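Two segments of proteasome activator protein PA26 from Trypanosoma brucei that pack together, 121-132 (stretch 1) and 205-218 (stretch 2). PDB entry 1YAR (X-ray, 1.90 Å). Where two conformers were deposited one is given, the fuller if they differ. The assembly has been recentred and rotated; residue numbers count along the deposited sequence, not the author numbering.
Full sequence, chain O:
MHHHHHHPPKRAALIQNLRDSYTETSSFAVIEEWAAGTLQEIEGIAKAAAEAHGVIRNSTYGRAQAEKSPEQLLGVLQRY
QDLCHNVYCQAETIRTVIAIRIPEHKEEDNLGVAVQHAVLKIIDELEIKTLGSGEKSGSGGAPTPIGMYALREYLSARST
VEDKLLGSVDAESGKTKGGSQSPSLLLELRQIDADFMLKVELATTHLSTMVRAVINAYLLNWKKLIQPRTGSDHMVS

Stretch 1, residues 121-132: KIIDELEIKTLG
Stretch 2, residues 205-218: THLSTMVRAVINAY

Two helices of PA26 pack nearly antiparallel, their N-to-C directions 159° apart (signed crossing angle -159°) and their axes 10.5 Å apart at closest approach. Stretch 2 is helical throughout, phi/psi near -60/-45, with regular i to i-4 backbone bonds. Stretch 1 begins the same way but widens into a pi-type turn at 125-130: Glu125 O accepts from both Lys129 N (2.9 Å) and Thr130 N (3.0 Å), and Leu131 N reaches Leu126 O (3.0 Å). Gly132 leaves helical conformation with phi/psi 55/49. The register sets Ile122 CA 7.1 Å from Val214 CA, Leu126 CA 6.7 Å from Met210 CA and Thr130 CA 6.4 Å from Leu207 CA. No hydrogen bond crosses; side-chain packing holds the contact, burying 506 Å². Ile122 (p, t) places CD1 3.5 Å from Ala217 CB and 3.7 Å from Val214 CG2; Val214 is t, and its CG1 lies 4.2 Å from Ile123 CG1 (Ile123 m, t). Leu207 (t, p) points CB sideways, yet its CD1 meets Leu126 CD1 (Leu126 t, p) at 3.6 Å and Leu131 CD2 (Leu131 m, t) at 3.7 Å. Thr130 (m) sets OG1 3.4 Å from Met210 CG (Met210 m, m, chi3 24°) and CG2 4.0 Å from His206 CD2, oblique to the ring (His206 t, chi2 62°); its OG1 also donates a weak bond to Glu125 O (3.4 Å).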

ATOM      1  N   LYS O 121      52.062   1.500  82.289  1.00 24.88           N
ATOM      2  CA  LYS O 121      52.576   2.861  82.422  1.00 26.24           C
ATOM      3  C   LYS O 121      52.188   3.505  83.764  1.00 24.61           C
ATOM      4  O   LYS O 121      53.049   4.077  84.441  1.00 24.84           O
ATOM      5  CB  LYS O 121      52.109   3.747  81.244  1.00 26.62           C
ATOM      6  CG  LYS O 121      52.711   5.158  81.275  1.00 29.75           C
ATOM      7  CD  LYS O 121      52.207   6.034  80.118  1.00 30.61           C
ATOM      8  CE  LYS O 121      53.037   7.335  80.053  1.00 38.74           C
ATOM      9  NZ  LYS O 121      52.256   8.457  79.435  1.00 42.51           N
ATOM     10  N   ILE O 122      50.918   3.404  84.155  0.50 24.53           N
ATOM     11  CA  ILE O 122      50.483   4.013  85.419  0.50 24.47           C
ATOM     12  C   ILE O 122      51.031   3.267  86.644  0.50 24.29           C
ATOM     13  O   ILE O 122      51.274   3.876  87.683  0.50 23.93           O
ATOM     14  CB  ILE O 122      48.941   4.207  85.510  0.50 25.09           C
ATOM     15  CG1 ILE O 122      48.227   2.909  85.876  0.50 24.54           C
ATOM     16  CG2 ILE O 122      48.383   4.812  84.233  0.50 25.24           C
ATOM     17  CD1 ILE O 122      46.770   3.103  86.243  0.50 25.42           C
ATOM     18  N   ILE O 123      51.235   1.958  86.517  1.00 23.71           N
ATOM     19  CA  ILE O 123      51.874   1.199  87.613  1.00 24.87           C
ATOM     20  C   ILE O 123      53.354   1.542  87.717  1.00 25.42           C
ATOM     21  O   ILE O 123      53.874   1.721  88.818  1.00 25.40           O
ATOM     22  CB  ILE O 123      51.629  -0.313  87.521  1.00 25.11           C
ATOM     23  CG1 ILE O 123      50.124  -0.581  87.618  1.00 26.11           C
ATOM     24  CG2 ILE O 123      52.216  -1.004  88.758  1.00 25.13           C
ATOM     25  CD1 ILE O 123      49.729  -1.977  87.226  1.00 29.21           C
ATOM     26  N   ASP O 124      54.024   1.668  86.573  1.00 26.31           N
ATOM     27  CA  ASP O 124      55.393   2.201  86.542  1.00 27.89           C
ATOM     28  C   ASP O 124      55.533   3.575  87.210  1.00 27.67           C
ATOM     29  O   ASP O 124      56.478   3.803  87.982  1.00 27.15           O
ATOM     30  CB  ASP O 124      55.892   2.307  85.106  1.00 28.57           C
ATOM     31  CG  ASP O 124      56.220   0.960  84.495  1.00 33.49           C
ATOM     32  OD1 ASP O 124      56.356  -0.042  85.248  1.00 36.09           O
ATOM     33  OD2 ASP O 124      56.355   0.807  83.250  1.00 36.64           O
ATOM     34  N   GLU O 125      54.621   4.492  86.879  1.00 28.07           N
ATOM     35  CA  GLU O 125      54.586   5.817  87.508  1.00 28.91           C
ATOM     36  C   GLU O 125      54.414   5.699  89.023  1.00 27.23           C
ATOM     37  O   GLU O 125      55.086   6.391  89.785  1.00 26.47           O
ATOM     38  CB  GLU O 125      53.451   6.688  86.942  1.00 28.80           C
ATOM     39  CG  GLU O 125      53.574   8.169  87.338  1.00 32.37           C
ATOM     40  CD  GLU O 125      52.372   9.027  86.950  1.00 33.97           C
ATOM     41  OE1 GLU O 125      51.512   8.566  86.155  1.00 40.77           O
ATOM     42  OE2 GLU O 125      52.269  10.167  87.463  1.00 39.84           O
ATOM     43  N   LEU O 126      53.508   4.831  89.452  1.00 26.18           N
ATOM     44  CA  LEU O 126      53.355   4.561  90.885  1.00 25.70           C
ATOM     45  C   LEU O 126      54.676   4.128  91.523  1.00 25.81           C
ATOM     46  O   LEU O 126      55.078   4.676  92.550  1.00 25.44           O
ATOM     47  CB  LEU O 126      52.250   3.524  91.135  1.00 26.00           C
ATOM     48  CG  LEU O 126      52.148   2.898  92.533  1.00 26.36           C
ATOM     49  CD1 LEU O 126      51.743   3.946  93.552  1.00 27.66           C
ATOM     50  CD2 LEU O 126      51.132   1.759  92.523  1.00 26.22           C
ATOM     51  N   GLU O 127      55.350   3.156  90.914  1.00 25.71           N
ATOM     52  CA  GLU O 127      56.563   2.583  91.509  1.00 27.09           C
ATOM     53  C   GLU O 127      57.776   3.485  91.445  1.00 27.37           C
ATOM     54  O   GLU O 127      58.535   3.583  92.419  1.00 28.60           O
ATOM     55  CB  GLU O 127      56.909   1.250  90.839  1.00 26.83           C
ATOM     56  CG  GLU O 127      55.887   0.158  91.056  1.00 28.91           C
ATOM     57  CD  GLU O 127      56.428  -1.190  90.616  1.00 33.33           C
ATOM     58  OE1 GLU O 127      57.629  -1.424  90.813  1.00 35.69           O
ATOM     59  OE2 GLU O 127      55.677  -2.007  90.063  1.00 35.17           O
ATOM     60  N   ILE O 128      57.965   4.134  90.299  1.00 27.88           N
ATOM     61  CA  ILE O 128      59.160   4.937  90.062  1.00 28.41           C
ATOM     62  C   ILE O 128      58.985   6.367  90.592  1.00 28.18           C
ATOM     63  O   ILE O 128      59.843   6.886  91.313  1.00 28.16           O
ATOM     64  CB  ILE O 128      59.518   4.956  88.548  1.00 28.73           C
ATOM     65  CG1 ILE O 128      59.714   3.535  87.982  1.00 30.02           C
ATOM     66  CG2 ILE O 128      60.721   5.859  88.273  1.00 29.82           C
ATOM     67  CD1 ILE O 128      60.576   2.609  88.806  1.00 32.79           C
ATOM     68  N   LYS O 129      57.875   6.998  90.235  1.00 27.62           N
ATOM     69  CA  LYS O 129      57.681   8.389  90.585  1.00 28.17           C
ATOM     70  C   LYS O 129      57.025   8.573  91.951  1.00 27.55           C
ATOM     71  O   LYS O 129      57.605   9.225  92.809  1.00 27.59           O
ATOM     72  CB  LYS O 129      56.906   9.127  89.499  1.00 28.60           C
ATOM     73  CG  LYS O 129      57.621   9.159  88.162  1.00 32.07           C
ATOM     74  CD  LYS O 129      56.754   9.870  87.136  1.00 38.64           C
ATOM     75  CE  LYS O 129      57.468  10.061  85.798  1.00 43.15           C
ATOM     76  NZ  LYS O 129      56.512  10.661  84.789  1.00 45.46           N
ATOM     77  N   THR O 130      55.832   8.006  92.151  1.00 26.87           N
ATOM     78  CA  THR O 130      55.073   8.230  93.391  1.00 25.83           C
ATOM     79  C   THR O 130      55.830   7.697  94.623  1.00 26.38           C
ATOM     80  O   THR O 130      55.878   8.375  95.662  1.00 25.49           O
ATOM     81  CB  THR O 130      53.684   7.575  93.302  1.00 26.59           C
ATOM     82  OG1 THR O 130      53.085   7.884  92.040  1.00 26.73           O
ATOM     83  CG2 THR O 130      52.711   8.168  94.329  1.00 26.04           C
ATOM     84  N   LEU O 131      56.402   6.492  94.495  1.00 25.26           N
ATOM     85  CA  LEU O 131      57.104   5.846  95.609  1.00 25.36           C
ATOM     86  C   LEU O 131      58.577   6.212  95.649  1.00 25.55           C
ATOM     87  O   LEU O 131      59.258   5.910  96.633  1.00 26.31           O
ATOM     88  CB  LEU O 131      56.940   4.321  95.554  1.00 24.70           C
ATOM     89  CG  LEU O 131      55.505   3.783  95.693  1.00 25.02           C
ATOM     90  CD1 LEU O 131      55.532   2.271  95.533  1.00 27.89           C
ATOM     91  CD2 LEU O 131      54.813   4.217  97.017  1.00 25.94           C
ATOM     92  N   GLY O 132      59.086   6.795  94.564  1.00 25.80           N
ATOM     93  CA  GLY O 132      60.490   7.195  94.476  1.00 25.86           C
ATOM     94  C   GLY O 132      61.471   6.054  94.748  1.00 27.17           C
ATOM     95  O   GLY O 132      62.416   6.203  95.516  1.00 27.35           O
ATOM     96  N   THR O 205      48.734  11.679 100.932  0.50 24.19           N
ATOM     97  CA  THR O 205      47.629  12.203 100.127  0.50 24.02           C
ATOM     98  C   THR O 205      47.827  11.858  98.642  0.50 24.15           C
ATOM     99  O   THR O 205      46.932  11.302  98.000  0.50 24.29           O
ATOM    100  CB  THR O 205      47.511  13.728 100.345  0.50 24.16           C
ATOM    101  OG1 THR O 205      47.030  13.988 101.671  0.50 23.43           O
ATOM    102  CG2 THR O 205      46.436  14.321  99.486  0.50 23.91           C
ATOM    103  N   HIS O 206      49.018  12.169  98.130  1.00 24.09           N
ATOM    104  CA  HIS O 206      49.401  11.987  96.722  1.00 24.47           C
ATOM    105  C   HIS O 206      49.405  10.499  96.364  1.00 24.11           C
ATOM    106  O   HIS O 206      48.956  10.098  95.288  1.00 22.89           O
ATOM    107  CB  HIS O 206      50.808  12.545  96.522  1.00 25.46           C
ATOM    108  CG  HIS O 206      51.224  12.692  95.088  1.00 28.72           C
ATOM    109  ND1 HIS O 206      50.570  13.523  94.203  1.00 31.77           N
ATOM    110  CD2 HIS O 206      52.274  12.168  94.405  1.00 31.59           C
ATOM    111  CE1 HIS O 206      51.178  13.479  93.026  1.00 33.34           C
ATOM    112  NE2 HIS O 206      52.213  12.664  93.119  1.00 33.34           N
ATOM    113  N   LEU O 207      49.917   9.688  97.286  1.00 22.00           N
ATOM    114  CA  LEU O 207      49.883   8.233  97.134  1.00 21.99           C
ATOM    115  C   LEU O 207      48.445   7.680  97.071  1.00 21.47           C
ATOM    116  O   LEU O 207      48.149   6.796  96.239  1.00 21.03           O
ATOM    117  CB  LEU O 207      50.690   7.541  98.255  1.00 20.61           C
ATOM    118  CG  LEU O 207      50.775   5.998  98.167  1.00 22.31           C
ATOM    119  CD1 LEU O 207      51.323   5.501  96.797  1.00 22.74           C
ATOM    120  CD2 LEU O 207      51.635   5.442  99.308  1.00 22.66           C
ATOM    121  N   SER O 208      47.566   8.181  97.942  0.50 21.61           N
ATOM    122  CA  SER O 208      46.177   7.723  97.968  0.50 22.18           C
ATOM    123  C   SER O 208      45.473   8.021  96.636  0.50 22.20           C
ATOM    124  O   SER O 208      44.689   7.206  96.145  0.50 21.56           O
ATOM    125  CB  SER O 208      45.401   8.316  99.149  0.50 22.08           C
ATOM    126  OG  SER O 208      45.124   9.696  98.965  0.50 23.67           O
ATOM    127  N   THR O 209      45.773   9.180  96.050  1.00 21.90           N
ATOM    128  CA  THR O 209      45.237   9.529  94.719  1.00 22.20           C
ATOM    129  C   THR O 209      45.686   8.519  93.653  1.00 22.37           C
ATOM    130  O   THR O 209      44.853   8.041  92.878  1.00 22.19           O
ATOM    131  CB  THR O 209      45.682  10.939  94.325  1.00 22.69           C
ATOM    132  OG1 THR O 209      45.165  11.859  95.287  1.00 24.30           O
ATOM    133  CG2 THR O 209      45.033  11.352  92.988  1.00 22.13           C
ATOM    134  N   MET O 210      46.981   8.206  93.622  0.50 22.53           N
ATOM    135  CA  MET O 210      47.515   7.234  92.663  0.50 23.03           C
ATOM    136  C   MET O 210      46.908   5.856  92.871  0.50 22.56           C
ATOM    137  O   MET O 210      46.385   5.253  91.939  0.50 22.05           O
ATOM    138  CB  MET O 210      49.034   7.146  92.741  0.50 23.63           C
ATOM    139  CG  MET O 210      49.741   8.158  91.859  0.50 27.27           C
ATOM    140  SD  MET O 210      49.799   7.867  90.058  0.50 32.32           S
ATOM    141  CE  MET O 210      48.403   6.803  89.660  0.50 31.31           C
ATOM    142  N   VAL O 211      46.950   5.375  94.112  1.00 22.03           N
ATOM    143  CA  VAL O 211      46.344   4.090  94.441  1.00 21.51           C
ATOM    144  C   VAL O 211      44.879   4.016  93.966  1.00 21.80           C
ATOM    145  O   VAL O 211      44.491   3.059  93.273  1.00 22.45           O
ATOM    146  CB  VAL O 211      46.551   3.730  95.952  1.00 21.97           C
ATOM    147  CG1 VAL O 211      45.736   2.475  96.331  1.00 21.58           C
ATOM    148  CG2 VAL O 211      48.028   3.445  96.212  1.00 21.48           C
ATOM    149  N   ARG O 212      44.080   5.032  94.276  1.00 21.82           N
ATOM    150  CA  ARG O 212      42.683   5.068  93.831  1.00 23.15           C
ATOM    151  C   ARG O 212      42.560   5.043  92.297  1.00 23.03           C
ATOM    152  O   ARG O 212      41.707   4.332  91.746  1.00 23.33           O
ATOM    153  CB  ARG O 212      41.948   6.272  94.416  1.00 22.88           C
ATOM    154  CG  ARG O 212      41.776   6.185  95.931  1.00 23.43           C
ATOM    155  CD  ARG O 212      40.924   7.275  96.551  1.00 25.62           C
ATOM    156  NE  ARG O 212      40.460   6.838  97.872  1.00 27.66           N
ATOM    157  CZ  ARG O 212      40.921   7.310  99.025  1.00 30.31           C
ATOM    158  NH1 ARG O 212      41.836   8.289  99.044  1.00 26.93           N
ATOM    159  NH2 ARG O 212      40.439   6.819 100.174  1.00 28.06           N
ATOM    160  N   ALA O 213      43.423   5.804  91.619  1.00 22.33           N
ATOM    161  CA  ALA O 213      43.447   5.842  90.147  1.00 21.56           C
ATOM    162  C   ALA O 213      43.742   4.451  89.580  1.00 21.72           C
ATOM    163  O   ALA O 213      43.143   4.057  88.583  1.00 21.80           O
ATOM    164  CB  ALA O 213      44.510   6.849  89.648  1.00 21.26           C
ATOM    165  N   VAL O 214      44.674   3.721  90.203  1.00 21.46           N
ATOM    166  CA  VAL O 214      45.042   2.363  89.732  1.00 21.96           C
ATOM    167  C   VAL O 214      43.927   1.322  89.983  1.00 21.72           C
ATOM    168  O   VAL O 214      43.638   0.488  89.119  1.00 21.93           O
ATOM    169  CB  VAL O 214      46.414   1.861  90.295  1.00 21.76           C
ATOM    170  CG1 VAL O 214      46.723   0.453  89.810  1.00 22.14           C
ATOM    171  CG2 VAL O 214      47.581   2.784  89.854  1.00 23.48           C
ATOM    172  N   ILE O 215      43.281   1.395  91.139  1.00 22.31           N
ATOM    173  CA  ILE O 215      42.111   0.525  91.403  1.00 22.32           C
ATOM    174  C   ILE O 215      41.099   0.696  90.282  1.00 22.57           C
ATOM    175  O   ILE O 215      40.656  -0.285  89.677  1.00 22.80           O
ATOM    176  CB  ILE O 215      41.468   0.866  92.753  1.00 22.48           C
ATOM    177  CG1 ILE O 215      42.439   0.533  93.896  1.00 21.88           C
ATOM    178  CG2 ILE O 215      40.108   0.112  92.926  1.00 22.72           C
ATOM    179  CD1 ILE O 215      42.130   1.308  95.169  1.00 21.05           C
ATOM    180  N   ASN O 216      40.752   1.955  89.992  1.00 21.95           N
ATOM    181  CA  ASN O 216      39.803   2.247  88.917  1.00 22.01           C
ATOM    182  C   ASN O 216      40.271   1.711  87.574  1.00 21.76           C
ATOM    183  O   ASN O 216      39.501   1.056  86.873  1.00 22.21           O
ATOM    184  CB  ASN O 216      39.480   3.750  88.851  1.00 21.37           C
ATOM    185  CG  ASN O 216      38.475   4.099  87.754  1.00 22.83           C
ATOM    186  OD1 ASN O 216      37.301   3.713  87.827  1.00 22.75           O
ATOM    187  ND2 ASN O 216      38.919   4.887  86.764  1.00 21.53           N
ATOM    188  N   ALA O 217      41.522   1.988  87.213  1.00 22.21           N
ATOM    189  CA  ALA O 217      42.051   1.581  85.913  1.00 21.89           C
ATOM    190  C   ALA O 217      42.079   0.053  85.773  1.00 22.33           C
ATOM    191  O   ALA O 217      41.785  -0.481  84.711  1.00 21.74           O
ATOM    192  CB  ALA O 217      43.428   2.128  85.725  1.00 22.12           C
ATOM    193  N   TYR O 218      42.459  -0.646  86.842  1.00 21.88           N
ATOM    194  CA  TYR O 218      42.522  -2.110  86.761  1.00 23.05           C
ATOM    195  C   TYR O 218      41.125  -2.686  86.573  1.00 22.71           C
ATOM    196  O   TYR O 218      40.901  -3.533  85.706  1.00 23.36           O
ATOM    197  CB  TYR O 218      43.182  -2.715  88.016  1.00 23.82           C
ATOM    198  CG  TYR O 218      43.244  -4.226  87.965  1.00 24.45           C
ATOM    199  CD1 TYR O 218      44.346  -4.879  87.403  1.00 26.65           C
ATOM    200  CD2 TYR O 218      42.172  -5.000  88.425  1.00 26.99           C
ATOM    201  CE1 TYR O 218      44.394  -6.281  87.329  1.00 25.48           C
ATOM    202  CE2 TYR O 218      42.203  -6.396  88.346  1.00 26.67           C
ATOM    203  CZ  TYR O 218      43.318  -7.021  87.820  1.00 25.93           C
ATOM    204  OH  TYR O 218      43.376  -8.399  87.738  1.00 28.22           O
TER